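Local coordinates for type IV pilus assembly protein PilF (Pseudomonas aeruginosa, PDB 2HO1) that promotes outer membrane localization of PilQ and its assembly into dodecameric secretins, and is an essential component of the type IV pilus system, with a role in twitching motility, at residues 129-134 with 141-146; 150-153 with 159-162; 177-182 with 212-217; 189-194 with 216-221; 205-210 with 232-237. One frame throughout, in Å; residues are numbered along the deposited sequence.

Contact 1: 129-134 with 141-146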
# COMPACT_ATOMS: atom_id res chain seq x y z
N LEU A 129 2.42 3.77 1.92
CA LEU A 129 1.79 2.83 0.99
C LEU A 129 2.46 2.98 -0.39
O LEU A 129 2.66 1.99 -1.10
CB LEU A 129 0.29 3.12 0.84
CG LEU A 129 -0.63 2.64 1.97
CD1 LEU A 129 -2.08 2.95 1.62
CD2 LEU A 129 -0.44 1.15 2.14
N GLU A 130 2.79 4.21 -0.78
CA GLU A 130 3.43 4.38 -2.07
C GLU A 130 4.87 3.83 -1.99
O GLU A 130 5.37 3.20 -2.92
CB GLU A 130 3.41 5.86 -2.49
CG GLU A 130 4.20 6.15 -3.76
CD GLU A 130 3.57 5.57 -5.05
OE1 GLU A 130 2.46 6.00 -5.45
OE2 GLU A 130 4.22 4.66 -5.65
N ALA A 131 5.53 4.04 -0.86
CA ALA A 131 6.90 3.56 -0.68
C ALA A 131 6.99 2.05 -0.78
O ALA A 131 7.94 1.51 -1.30
CB ALA A 131 7.43 3.98 0.67
N SER A 132 5.99 1.37 -0.26
CA SER A 132 5.99 -0.09 -0.24
C SER A 132 6.01 -0.75 -1.62
O SER A 132 6.32 -1.93 -1.74
CB SER A 132 4.78 -0.60 0.57
OG SER A 132 3.59 -0.59 -0.18
N GLN A 133 5.67 0.02 -2.66
CA GLN A 133 5.63 -0.49 -4.01
C GLN A 133 6.98 -0.80 -4.67
O GLN A 133 7.01 -1.56 -5.64
CB GLN A 133 4.80 0.45 -4.89
CG GLN A 133 3.33 0.48 -4.46
CD GLN A 133 2.75 -0.94 -4.37
OE1 GLN A 133 2.52 -1.58 -5.38
NE2 GLN A 133 2.55 -1.43 -3.15
N ASP A 134 8.07 -0.20 -4.19
CA ASP A 134 9.41 -0.49 -4.76
C ASP A 134 9.89 -1.72 -4.03
O ASP A 134 10.43 -1.62 -2.91
CB ASP A 134 10.38 0.66 -4.50
CG ASP A 134 11.76 0.39 -5.10
OD1 ASP A 134 11.98 -0.72 -5.67
OD2 ASP A 134 12.63 1.28 -4.97
N SER A 141 11.83 -3.23 4.52
CA SER A 141 11.42 -3.75 5.84
C SER A 141 11.06 -2.61 6.79
O SER A 141 10.17 -2.75 7.63
CB SER A 141 12.54 -4.58 6.48
OG SER A 141 13.73 -3.82 6.62
N ARG A 142 11.76 -1.48 6.67
CA ARG A 142 11.49 -0.29 7.50
C ARG A 142 10.19 0.36 7.09
O ARG A 142 9.46 0.91 7.93
CB ARG A 142 12.62 0.73 7.35
CG ARG A 142 13.71 0.56 8.39
CD ARG A 142 15.11 1.01 7.92
NE ARG A 142 15.17 2.28 7.18
CZ ARG A 142 16.30 2.96 6.98
NH1 ARG A 142 17.45 2.48 7.47
NH2 ARG A 142 16.31 4.09 6.28
N VAL A 143 9.90 0.32 5.79
CA VAL A 143 8.66 0.87 5.31
C VAL A 143 7.50 0.13 5.98
O VAL A 143 6.54 0.76 6.43
CB VAL A 143 8.54 0.71 3.78
CG1 VAL A 143 7.17 1.09 3.32
CG2 VAL A 143 9.61 1.56 3.10
N PHE A 144 7.57 -1.20 6.06
CA PHE A 144 6.52 -1.97 6.69
C PHE A 144 6.48 -1.78 8.20
O PHE A 144 5.41 -1.87 8.83
CB PHE A 144 6.64 -3.45 6.37
CG PHE A 144 6.20 -3.79 4.98
CD1 PHE A 144 4.91 -3.47 4.55
CD2 PHE A 144 7.07 -4.40 4.08
CE1 PHE A 144 4.50 -3.73 3.26
CE2 PHE A 144 6.64 -4.66 2.77
CZ PHE A 144 5.35 -4.32 2.38
N GLU A 145 7.64 -1.56 8.81
CA GLU A 145 7.64 -1.27 10.23
C GLU A 145 6.83 0.03 10.43
O GLU A 145 5.99 0.12 11.31
CB GLU A 145 9.06 -1.04 10.75
CG GLU A 145 9.07 -0.61 12.22
CD GLU A 145 10.46 -0.34 12.76
OE1 GLU A 145 11.27 0.31 12.05
OE2 GLU A 145 10.73 -0.79 13.89
N ASN A 146 7.10 1.04 9.61
CA ASN A 146 6.40 2.32 9.72
C ASN A 146 4.90 2.21 9.50
O ASN A 146 4.12 2.87 10.17
CB ASN A 146 7.02 3.35 8.77
CG ASN A 146 8.34 3.88 9.30
OD1 ASN A 146 8.58 3.86 10.50
ND2 ASN A 146 9.20 4.34 8.41
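Val-143 and Phe-144 of helix 140-153 lean on two small residues of segment 129-134, Ala-131 and Ser-132. Val-143 directs its CB at the opposing segment and straddles Ala-131 with both methyls: CG1 lies 3.9 Å and CG2 4.1 Å from Ala-131 CB. Because Val-143 CG1 is anti to its own backbone N (chi1 172°), it also comes over the Ser-132 backbone, 3.8 Å from Ser-132 N. The Phe-144 ring starts from a CB that points neither at nor away from the partner; its far end swings in, and Phe-144 CE1 meets Ser-132 CB obliquely at 4.1 Å. This pairing joins two consecutive units of the tetratricopeptide superhelix, probably the second helix of TPR 3 with the first of TPR 4; a type I turn runs from Ala-131 to Asp-134. Helix 105-117 covers the same place, Leu-108 touching Ala-131 and Asn-109 touching Val-143. Ser-132 turns its hydroxyl aside from the valine. Its OG lies 2.9 Å from Leu-129 O and also near Gln-133 OE1 of the second subunit. Gln-133 NE2 of the same chain donates to Ser-132 OG at 3.3 Å, close to the plane of its amide and bent to 152° at the hydrogen. Gln-133 of the second subunit also packs on Phe-144.

Contact 2: 150-153 with 159-162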
# COMPACT_ATOMS: atom_id res chain seq x y z
N VAL A 150 2.20 3.34 12.33
CA VAL A 150 1.10 4.26 11.99
C VAL A 150 -0.23 3.55 12.26
O VAL A 150 -1.19 4.16 12.75
CB VAL A 150 1.17 4.71 10.49
CG1 VAL A 150 -0.11 5.44 10.07
CG2 VAL A 150 2.40 5.61 10.27
N SER A 151 -0.31 2.25 11.96
CA SER A 151 -1.54 1.52 12.19
C SER A 151 -1.90 1.52 13.68
O SER A 151 -3.09 1.58 14.06
CB SER A 151 -1.43 0.08 11.66
OG SER A 151 -1.41 0.08 10.25
N LEU A 152 -0.87 1.42 14.53
CA LEU A 152 -1.08 1.45 15.97
C LEU A 152 -1.81 2.72 16.36
O LEU A 152 -2.83 2.68 17.05
CB LEU A 152 0.26 1.38 16.70
CG LEU A 152 0.62 0.08 17.42
CD1 LEU A 152 -0.13 -1.09 16.84
CD2 LEU A 152 2.11 -0.15 17.36
N GLN A 153 -1.29 3.86 15.90
CA GLN A 153 -1.88 5.15 16.19
C GLN A 153 -3.26 5.36 15.59
O GLN A 153 -3.98 6.25 16.01
CB GLN A 153 -0.95 6.27 15.72
CG GLN A 153 0.39 6.29 16.47
CD GLN A 153 0.21 6.16 17.99
OE1 GLN A 153 -0.58 6.88 18.58
NE2 GLN A 153 0.93 5.24 18.60
N GLN A 159 -4.19 -4.87 12.16
CA GLN A 159 -3.58 -4.40 10.94
C GLN A 159 -2.08 -4.12 11.20
O GLN A 159 -1.23 -4.45 10.38
CB GLN A 159 -4.28 -3.12 10.49
CG GLN A 159 -3.76 -2.58 9.21
CD GLN A 159 -4.55 -1.37 8.78
OE1 GLN A 159 -4.11 -0.21 8.95
NE2 GLN A 159 -5.74 -1.62 8.22
N ALA A 160 -1.77 -3.50 12.34
CA ALA A 160 -0.39 -3.20 12.69
C ALA A 160 0.41 -4.51 12.69
O ALA A 160 1.52 -4.60 12.15
CB ALA A 160 -0.33 -2.54 14.09
N LYS A 161 -0.21 -5.53 13.28
CA LYS A 161 0.42 -6.84 13.40
C LYS A 161 0.80 -7.39 12.04
O LYS A 161 1.93 -7.90 11.87
CB LYS A 161 -0.54 -7.80 14.13
CG LYS A 161 -0.00 -9.18 14.40
CD LYS A 161 -1.12 -9.98 15.05
CE LYS A 161 -0.86 -11.48 15.11
NZ LYS A 161 -2.12 -12.17 15.58
N GLU A 162 -0.11 -7.31 11.07
CA GLU A 162 0.19 -7.80 9.73
C GLU A 162 1.36 -7.03 9.11
O GLU A 162 2.21 -7.61 8.46
CB GLU A 162 -1.05 -7.77 8.81
CG GLU A 162 -2.08 -8.81 9.24
CD GLU A 162 -3.23 -9.03 8.26
OE1 GLU A 162 -3.02 -9.11 7.02
OE2 GLU A 162 -4.38 -9.17 8.76
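Gln-159 reaches across to Ser-151 of helix 140-153 with its amide oxygen. Its CB points at the opposing helix, and CG, anti to the backbone N (chi1 -178°), is sent toward Ser-151; the nearly straight chi2 of 176° then keeps the chain extended past the serine hydroxyl. Gln-159 CG passes 3.7 Å from Ser-151 OG, and Gln-159 CD follows at 3.8 Å. At the tip, Gln-159 OE1 comes to 3.0 Å from Ser-151 OG. Ser-151 OG is also hydrogen-bonded to Leu-147 O, its stronger partner, one turn earlier in the same helix. The glutamine side chain also lies against Tyr-125 of helix 121-131 and Glu-130 of the second subunit, whose Asp-101 accepts a hydrogen bond from the Gln-159 backbone N. Next to this polar pair the helices come very close, with Ser-151 CA and Ala-160 CA 4.9 Å apart. Ser-151 CB packs on the Ala-160 backbone, 3.6 Å from Ala-160 CA, and lies 3.7 Å from Ala-160 CB. Leu-152 borders Ala-160 as well, but its modelled approach is too short to trust. Small residues at such a close approach are characteristic of the antiparallel helix pair of a tetratricopeptide repeat; Ala-160 fits the conserved alanine of the second helix, consistent with both segments belonging to TPR 4.

Contact 3: 177-182 with 212-217; sequences VALEMA and LLLGIR
Leu-214, the residue most buried by this contact, reaches from helix 209-221 to Leu-179 and Ala-182 of helix 175-187. The helices are probably the first ones of TPR 5 and TPR 6, and packing of such helices from one unit to the next is what builds the superhelix of a tetratricopeptide protein. A single methyl does the work. A chi1 of 172° swings Leu-214 CG away from its own backbone N, and the branch projects toward helix 175-187. Leu-179 and Ala-182 lie about one helical turn apart, so the methyl at its end bridges neighbouring turns. The two leucines slide past each other in opposite directions and touch only through their ends, in keeping with backbones that stay well separated: the nearest pair, Ala-182 CA and Leu-214 CA, is 8.3 Å apart. Helix 191-202 packs beside the contact, Phe-201 touching Leu-179 and Tyr-198 touching Leu-214. The three touching residues meet through carbon atoms only: Leu-214 CD2 lies 3.8 Å from Leu-179 CD1 and 3.9 Å from Ala-182 CB.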
# COMPACT_ATOMS: atom_id res chain seq x y z
N VAL A 177 10.94 -4.38 16.32
CA VAL A 177 9.71 -4.90 15.72
C VAL A 177 9.26 -6.11 16.52
O VAL A 177 8.08 -6.29 16.79
CB VAL A 177 9.89 -5.32 14.21
CG1 VAL A 177 8.58 -5.93 13.66
CG2 VAL A 177 10.29 -4.10 13.37
N ALA A 178 10.21 -6.94 16.91
CA ALA A 178 9.88 -8.11 17.72
C ALA A 178 9.17 -7.69 19.00
O ALA A 178 8.27 -8.40 19.48
CB ALA A 178 11.12 -8.88 18.06
N LEU A 179 9.59 -6.56 19.56
CA LEU A 179 8.97 -6.05 20.79
C LEU A 179 7.54 -5.62 20.55
O LEU A 179 6.66 -5.90 21.38
CB LEU A 179 9.78 -4.87 21.37
CG LEU A 179 9.14 -4.13 22.55
CD1 LEU A 179 9.15 -5.01 23.79
CD2 LEU A 179 9.94 -2.85 22.79
N GLU A 180 7.28 -4.95 19.42
CA GLU A 180 5.91 -4.52 19.13
C GLU A 180 5.05 -5.75 18.92
O GLU A 180 3.90 -5.78 19.33
CB GLU A 180 5.86 -3.62 17.89
CG GLU A 180 6.57 -2.28 18.03
CD GLU A 180 6.06 -1.45 19.20
OE1 GLU A 180 4.85 -1.45 19.46
OE2 GLU A 180 6.88 -0.78 19.86
N MSE A 181 5.61 -6.79 18.30
CA MSE A 181 4.86 -8.04 18.10
C MSE A 181 4.54 -8.66 19.45
O MSE A 181 3.40 -9.05 19.72
CB MSE A 181 5.65 -9.05 17.25
CG MSE A 181 5.66 -8.80 15.74
SE MSE A 181 3.91 -8.90 14.92
CE MSE A 181 3.37 -10.64 15.48
N ALA A 182 5.56 -8.77 20.31
CA ALA A 182 5.35 -9.35 21.64
C ALA A 182 4.24 -8.62 22.39
O ALA A 182 3.35 -9.24 23.01
CB ALA A 182 6.67 -9.29 22.47
N LEU A 212 10.74 -4.12 30.12
CA LEU A 212 11.00 -4.86 31.35
C LEU A 212 9.67 -5.30 31.94
O LEU A 212 9.53 -6.44 32.37
CB LEU A 212 11.79 -4.00 32.38
CG LEU A 212 13.26 -3.78 32.01
CD1 LEU A 212 13.88 -2.68 32.86
CD2 LEU A 212 14.03 -5.11 32.16
N LEU A 213 8.69 -4.41 31.92
CA LEU A 213 7.38 -4.74 32.48
C LEU A 213 6.69 -5.83 31.65
O LEU A 213 6.03 -6.73 32.21
CB LEU A 213 6.50 -3.51 32.54
CG LEU A 213 5.13 -3.77 33.19
CD1 LEU A 213 5.31 -4.12 34.67
CD2 LEU A 213 4.27 -2.54 33.04
N LEU A 214 6.85 -5.77 30.33
CA LEU A 214 6.24 -6.76 29.45
C LEU A 214 6.89 -8.12 29.74
O LEU A 214 6.19 -9.13 29.83
CB LEU A 214 6.44 -6.39 27.96
CG LEU A 214 6.03 -7.42 26.88
CD1 LEU A 214 4.57 -7.85 27.08
CD2 LEU A 214 6.23 -6.82 25.47
N GLY A 215 8.21 -8.12 29.89
CA GLY A 215 8.93 -9.35 30.18
C GLY A 215 8.55 -9.90 31.54
O GLY A 215 8.46 -11.11 31.75
N ILE A 216 8.34 -9.00 32.50
CA ILE A 216 7.93 -9.39 33.83
C ILE A 216 6.57 -10.05 33.77
O ILE A 216 6.38 -11.14 34.32
CB ILE A 216 7.87 -8.19 34.79
CG1 ILE A 216 9.28 -7.80 35.25
CG2 ILE A 216 6.99 -8.51 35.98
CD1 ILE A 216 9.35 -6.45 35.90
N ARG A 217 5.61 -9.42 33.10
CA ARG A 217 4.28 -10.01 33.01
C ARG A 217 4.27 -11.34 32.22
O ARG A 217 3.44 -12.22 32.49
CB ARG A 217 3.30 -9.01 32.39
CG ARG A 217 2.97 -7.83 33.30
CD ARG A 217 2.35 -6.70 32.53
NE ARG A 217 1.81 -5.63 33.36
CZ ARG A 217 1.39 -4.46 32.88
NH1 ARG A 217 1.47 -4.20 31.57
NH2 ARG A 217 0.90 -3.53 33.70

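Contact 4: 189-194 with 216-221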
# COMPACT_ATOMS: atom_id res chain seq x y z
N ARG A 189 -3.55 -12.17 24.46
CA ARG A 189 -3.53 -13.38 25.28
C ARG A 189 -2.83 -14.54 24.56
O ARG A 189 -2.90 -15.67 25.03
CB ARG A 189 -4.95 -13.79 25.65
CG ARG A 189 -5.74 -12.76 26.43
CD ARG A 189 -5.47 -12.87 27.91
NE ARG A 189 -6.30 -11.96 28.69
CZ ARG A 189 -7.63 -11.91 28.63
NH1 ARG A 189 -8.30 -12.72 27.81
NH2 ARG A 189 -8.30 -11.06 29.40
N GLU A 190 -2.19 -14.27 23.43
CA GLU A 190 -1.46 -15.29 22.67
C GLU A 190 -0.06 -15.40 23.27
O GLU A 190 0.94 -15.15 22.59
CB GLU A 190 -1.33 -14.84 21.21
CG GLU A 190 -2.55 -15.03 20.34
CD GLU A 190 -2.66 -16.46 19.85
OE1 GLU A 190 -3.15 -17.32 20.63
OE2 GLU A 190 -2.24 -16.73 18.69
N TYR A 191 0.00 -15.79 24.54
CA TYR A 191 1.25 -15.88 25.28
C TYR A 191 2.45 -16.61 24.70
O TYR A 191 3.57 -16.13 24.85
CB TYR A 191 0.99 -16.43 26.68
CG TYR A 191 -0.06 -15.66 27.43
CD1 TYR A 191 0.11 -14.30 27.71
CD2 TYR A 191 -1.23 -16.28 27.84
CE1 TYR A 191 -0.88 -13.58 28.37
CE2 TYR A 191 -2.22 -15.57 28.50
CZ TYR A 191 -2.04 -14.22 28.76
OH TYR A 191 -3.01 -13.54 29.44
N VAL A 192 2.25 -17.75 24.06
CA VAL A 192 3.42 -18.45 23.53
C VAL A 192 4.04 -17.71 22.37
O VAL A 192 5.26 -17.58 22.29
CB VAL A 192 3.07 -19.92 23.12
CG1 VAL A 192 4.30 -20.60 22.50
CG2 VAL A 192 2.65 -20.68 24.36
N PRO A 193 3.22 -17.23 21.42
CA PRO A 193 3.85 -16.50 20.31
C PRO A 193 4.46 -15.20 20.89
O PRO A 193 5.54 -14.78 20.48
CB PRO A 193 2.68 -16.20 19.38
CG PRO A 193 1.69 -17.23 19.70
CD PRO A 193 1.78 -17.41 21.19
N ALA A 194 3.77 -14.60 21.85
CA ALA A 194 4.23 -13.36 22.48
C ALA A 194 5.62 -13.55 23.06
O ALA A 194 6.55 -12.79 22.76
CB ALA A 194 3.27 -12.95 23.59
N ILE A 216 8.34 -9.00 32.50
CA ILE A 216 7.93 -9.39 33.83
C ILE A 216 6.57 -10.05 33.77
O ILE A 216 6.38 -11.14 34.32
CB ILE A 216 7.87 -8.19 34.79
CG1 ILE A 216 9.28 -7.80 35.25
CG2 ILE A 216 6.99 -8.51 35.98
CD1 ILE A 216 9.35 -6.45 35.90
N ARG A 217 5.61 -9.42 33.10
CA ARG A 217 4.28 -10.01 33.01
C ARG A 217 4.27 -11.34 32.22
O ARG A 217 3.44 -12.22 32.49
CB ARG A 217 3.30 -9.01 32.39
CG ARG A 217 2.97 -7.83 33.30
CD ARG A 217 2.35 -6.70 32.53
NE ARG A 217 1.81 -5.63 33.36
CZ ARG A 217 1.39 -4.46 32.88
NH1 ARG A 217 1.47 -4.20 31.57
NH2 ARG A 217 0.90 -3.53 33.70
N LEU A 218 5.19 -11.50 31.27
CA LEU A 218 5.26 -12.74 30.51
C LEU A 218 5.84 -13.84 31.39
O LEU A 218 5.36 -14.98 31.36
CB LEU A 218 6.11 -12.58 29.24
CG LEU A 218 5.38 -11.98 28.03
CD1 LEU A 218 6.34 -11.85 26.85
CD2 LEU A 218 4.19 -12.86 27.65
N ALA A 219 6.88 -13.52 32.17
CA ALA A 219 7.50 -14.48 33.07
C ALA A 219 6.44 -15.04 34.03
O ALA A 219 6.35 -16.24 34.26
CB ALA A 219 8.62 -13.81 33.87
N LYS A 220 5.63 -14.14 34.57
CA LYS A 220 4.57 -14.53 35.49
C LYS A 220 3.64 -15.55 34.85
O LYS A 220 3.19 -16.49 35.51
CB LYS A 220 3.76 -13.31 35.93
CG LYS A 220 4.52 -12.34 36.84
CD LYS A 220 3.57 -11.28 37.37
CE LYS A 220 4.18 -10.50 38.52
NZ LYS A 220 3.11 -9.91 39.37
N VAL A 221 3.34 -15.37 33.57
CA VAL A 221 2.47 -16.30 32.85
C VAL A 221 3.13 -17.67 32.72
O VAL A 221 2.46 -18.70 32.87
CB VAL A 221 2.11 -15.74 31.44
CG1 VAL A 221 1.57 -16.85 30.55
CG2 VAL A 221 1.06 -14.64 31.58
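The Tyr-191 ring lies between Val-221 on one face and a backbone carbonyl on the other, with Leu-218 at its edge. Val-221 CG1 stands over the first face in a CH-pi contact, 4.1 Å from the ring centroid and 25° off the normal; it is displaced toward the root of the side chain, 3.7 Å from Tyr-191 CG. The second valine methyl extends the contact along the ring, Val-221 CG2 being 3.9 Å from Tyr-191 CE1, and the two side chains cross at about a right angle. On the opposite face Arg-189 O sits 3.3 Å above the ring plane, also offset toward the rim. Tyr-191 CG lies anti to the carbonyl carbon and beside the backbone N (chi1 -54°), which keeps the ring near the incoming chain. Arg-189 closes the preceding helix in a Schellman motif, with positive phi (72°), and Glu-190 then takes the N-cap position of the next helix; this tight corner brings the carbonyl back over the ring. Leu-218 CD2 approaches near the ring plane, 4.3 Å from Tyr-191 CD1. The same methyl lies 4.2 Å from Ala-194 CB, so it packs between the tyrosine edge and the next turn of helix 191-202. The contact joins the start of helix 191-202, probably the second of TPR 5, to the end of helix 209-221, probably the first of TPR 6. Helix 175-187 adds Leu-185 against Ala-194 and Tyr-186 against Leu-218, and Phe-222 touches Tyr-191. Helix 225-238 packs on another side of helix 209-221.

Contact 5: 205-210 with 232-237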
# COMPACT_ATOMS: atom_id res chain seq x y z
N GLY A 205 19.72 -6.91 22.80
CA GLY A 205 20.35 -5.90 23.62
C GLY A 205 19.48 -5.07 24.54
O GLY A 205 19.30 -5.41 25.72
N GLY A 206 18.95 -3.97 24.01
CA GLY A 206 18.15 -3.05 24.80
C GLY A 206 17.09 -3.63 25.69
O GLY A 206 16.76 -4.81 25.61
N GLN A 207 16.57 -2.76 26.55
CA GLN A 207 15.49 -3.02 27.50
C GLN A 207 15.18 -1.63 28.01
O GLN A 207 16.08 -0.81 28.18
CB GLN A 207 15.94 -3.89 28.69
CG GLN A 207 15.82 -5.41 28.49
CD GLN A 207 14.39 -5.94 28.56
OE1 GLN A 207 13.42 -5.19 28.63
NE2 GLN A 207 14.25 -7.25 28.56
N ASN A 208 13.90 -1.33 28.21
CA ASN A 208 13.50 -0.03 28.73
C ASN A 208 12.40 -0.34 29.73
O ASN A 208 12.08 -1.50 29.93
CB ASN A 208 13.04 0.93 27.60
CG ASN A 208 11.92 0.36 26.72
OD1 ASN A 208 11.15 -0.51 27.13
ND2 ASN A 208 11.81 0.87 25.50
N ALA A 209 11.84 0.68 30.37
CA ALA A 209 10.81 0.46 31.36
C ALA A 209 9.69 -0.40 30.77
O ALA A 209 9.29 -1.42 31.34
CB ALA A 209 10.26 1.78 31.83
N ARG A 210 9.20 0.01 29.60
CA ARG A 210 8.15 -0.70 28.90
C ARG A 210 8.45 -2.18 28.69
O ARG A 210 7.66 -3.03 29.06
CB ARG A 210 7.89 -0.05 27.54
CG ARG A 210 6.82 -0.78 26.72
CD ARG A 210 6.87 -0.38 25.25
NE ARG A 210 5.89 -1.13 24.47
CZ ARG A 210 5.85 -1.16 23.15
NH1 ARG A 210 6.75 -0.48 22.46
NH2 ARG A 210 4.92 -1.87 22.52
N GLY A 232 12.32 -7.06 37.54
CA GLY A 232 11.77 -6.11 38.49
C GLY A 232 12.89 -5.35 39.17
O GLY A 232 12.72 -4.23 39.64
N LEU A 233 14.06 -5.98 39.21
CA LEU A 233 15.24 -5.38 39.82
C LEU A 233 15.77 -4.28 38.93
O LEU A 233 15.89 -3.13 39.36
CB LEU A 233 16.34 -6.44 40.01
CG LEU A 233 17.35 -6.09 41.10
CD1 LEU A 233 16.61 -6.01 42.44
CD2 LEU A 233 18.44 -7.13 41.17
N GLN A 234 16.08 -4.63 37.68
CA GLN A 234 16.59 -3.68 36.69
C GLN A 234 15.60 -2.52 36.62
O GLN A 234 15.99 -1.37 36.50
CB GLN A 234 16.71 -4.32 35.31
CG GLN A 234 17.91 -3.84 34.49
CD GLN A 234 17.76 -4.10 32.98
OE1 GLN A 234 17.35 -5.20 32.57
NE2 GLN A 234 18.10 -3.10 32.16
N LEU A 235 14.32 -2.83 36.74
CA LEU A 235 13.29 -1.82 36.68
C LEU A 235 13.27 -0.87 37.88
O LEU A 235 13.04 0.32 37.72
CB LEU A 235 11.93 -2.49 36.51
CG LEU A 235 10.72 -1.58 36.25
CD1 LEU A 235 10.86 -0.88 34.91
CD2 LEU A 235 9.47 -2.41 36.28
N LYS A 236 13.50 -1.40 39.08
CA LYS A 236 13.50 -0.57 40.29
C LYS A 236 14.79 0.23 40.31
O LYS A 236 14.83 1.36 40.79
CB LYS A 236 13.42 -1.45 41.54
N ARG A 237 15.84 -0.38 39.78
CA ARG A 237 17.16 0.22 39.74
C ARG A 237 17.35 1.32 38.70
O ARG A 237 17.94 2.37 39.00
CB ARG A 237 18.17 -0.89 39.47
CG ARG A 237 19.61 -0.46 39.52
CD ARG A 237 20.53 -1.65 39.29
NE ARG A 237 21.92 -1.32 39.60
CZ ARG A 237 22.36 -0.95 40.80
NH1 ARG A 237 21.52 -0.85 41.82
NH2 ARG A 237 23.65 -0.67 40.99
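Gln-207, whose CB faces Gln-234 across the contact, is held at both ends of its amide: OE1 is hydrogen-bonded to Ser-211 OG and NE2 to Tyr-198 OH. Two bonds in different directions should fix the turn of the amide. The contact belongs to an antiparallel helical hairpin of the tetratricopeptide type, probably TPR 6, and joins the start of helix 209-221 to the later turns of helix 225-238. The amide reaches Ser-211 and Tyr-198 because the Gln-207 chain bends at chi2 (-75°). Its CB, by contrast, points at the opposing helix. There Gln-234 NE2 approaches Gln-207 CB at 4.2 Å, a packing contact at the margin, made by a glutamine extended beyond CG. Asn-208 starts the helix: from the N-cap position its OD1 accepts a hydrogen bond from Ser-211 N, capping a backbone N-H of the first turn. Arg-210, pointing its CB away from helix 225-238, instead makes salt bridges with Glu-180 and Asp-183 of helix 175-187. The apolar part of the contact is Leu-235 against Ala-209. Helix 243-249 packs on this pair as well, with Glu-244 touching Ala-209 and both Tyr-245 and Phe-248 touching Leu-235. With CG anti to its backbone N (chi1 -173°), Leu-235 lays one methyl on the helix backbone: CD1 is 3.8 Å from Ala-209 CA and 3.9 Å from Ala-209 O, and lies 4.1 Å from Ala-209 CB.

How the contacts relate
Contacts 1 and 3 are fully buried, whereas contacts 2, 4 and 5 are partly open. Helix 140-153 carries contacts 1 and 2, 13 Å apart between centres, and both border the second subunit; contacts 3, 4 and 5 touch no other chain of the assembly and all use helix 209-221. Contacts 3 and 4 share Ile-216 and Arg-217 and are only 9 Å apart between centres, while a salt bridge from Glu-180 to Arg-210 ties contact 3 to contact 5. Contacts 2 and 5 probably lie within single repeats; the other three join successive ones. Across their segments, contact 2 alone pairs polar side chains by hydrogen bonding, and contact 4 has a CH-pi contact.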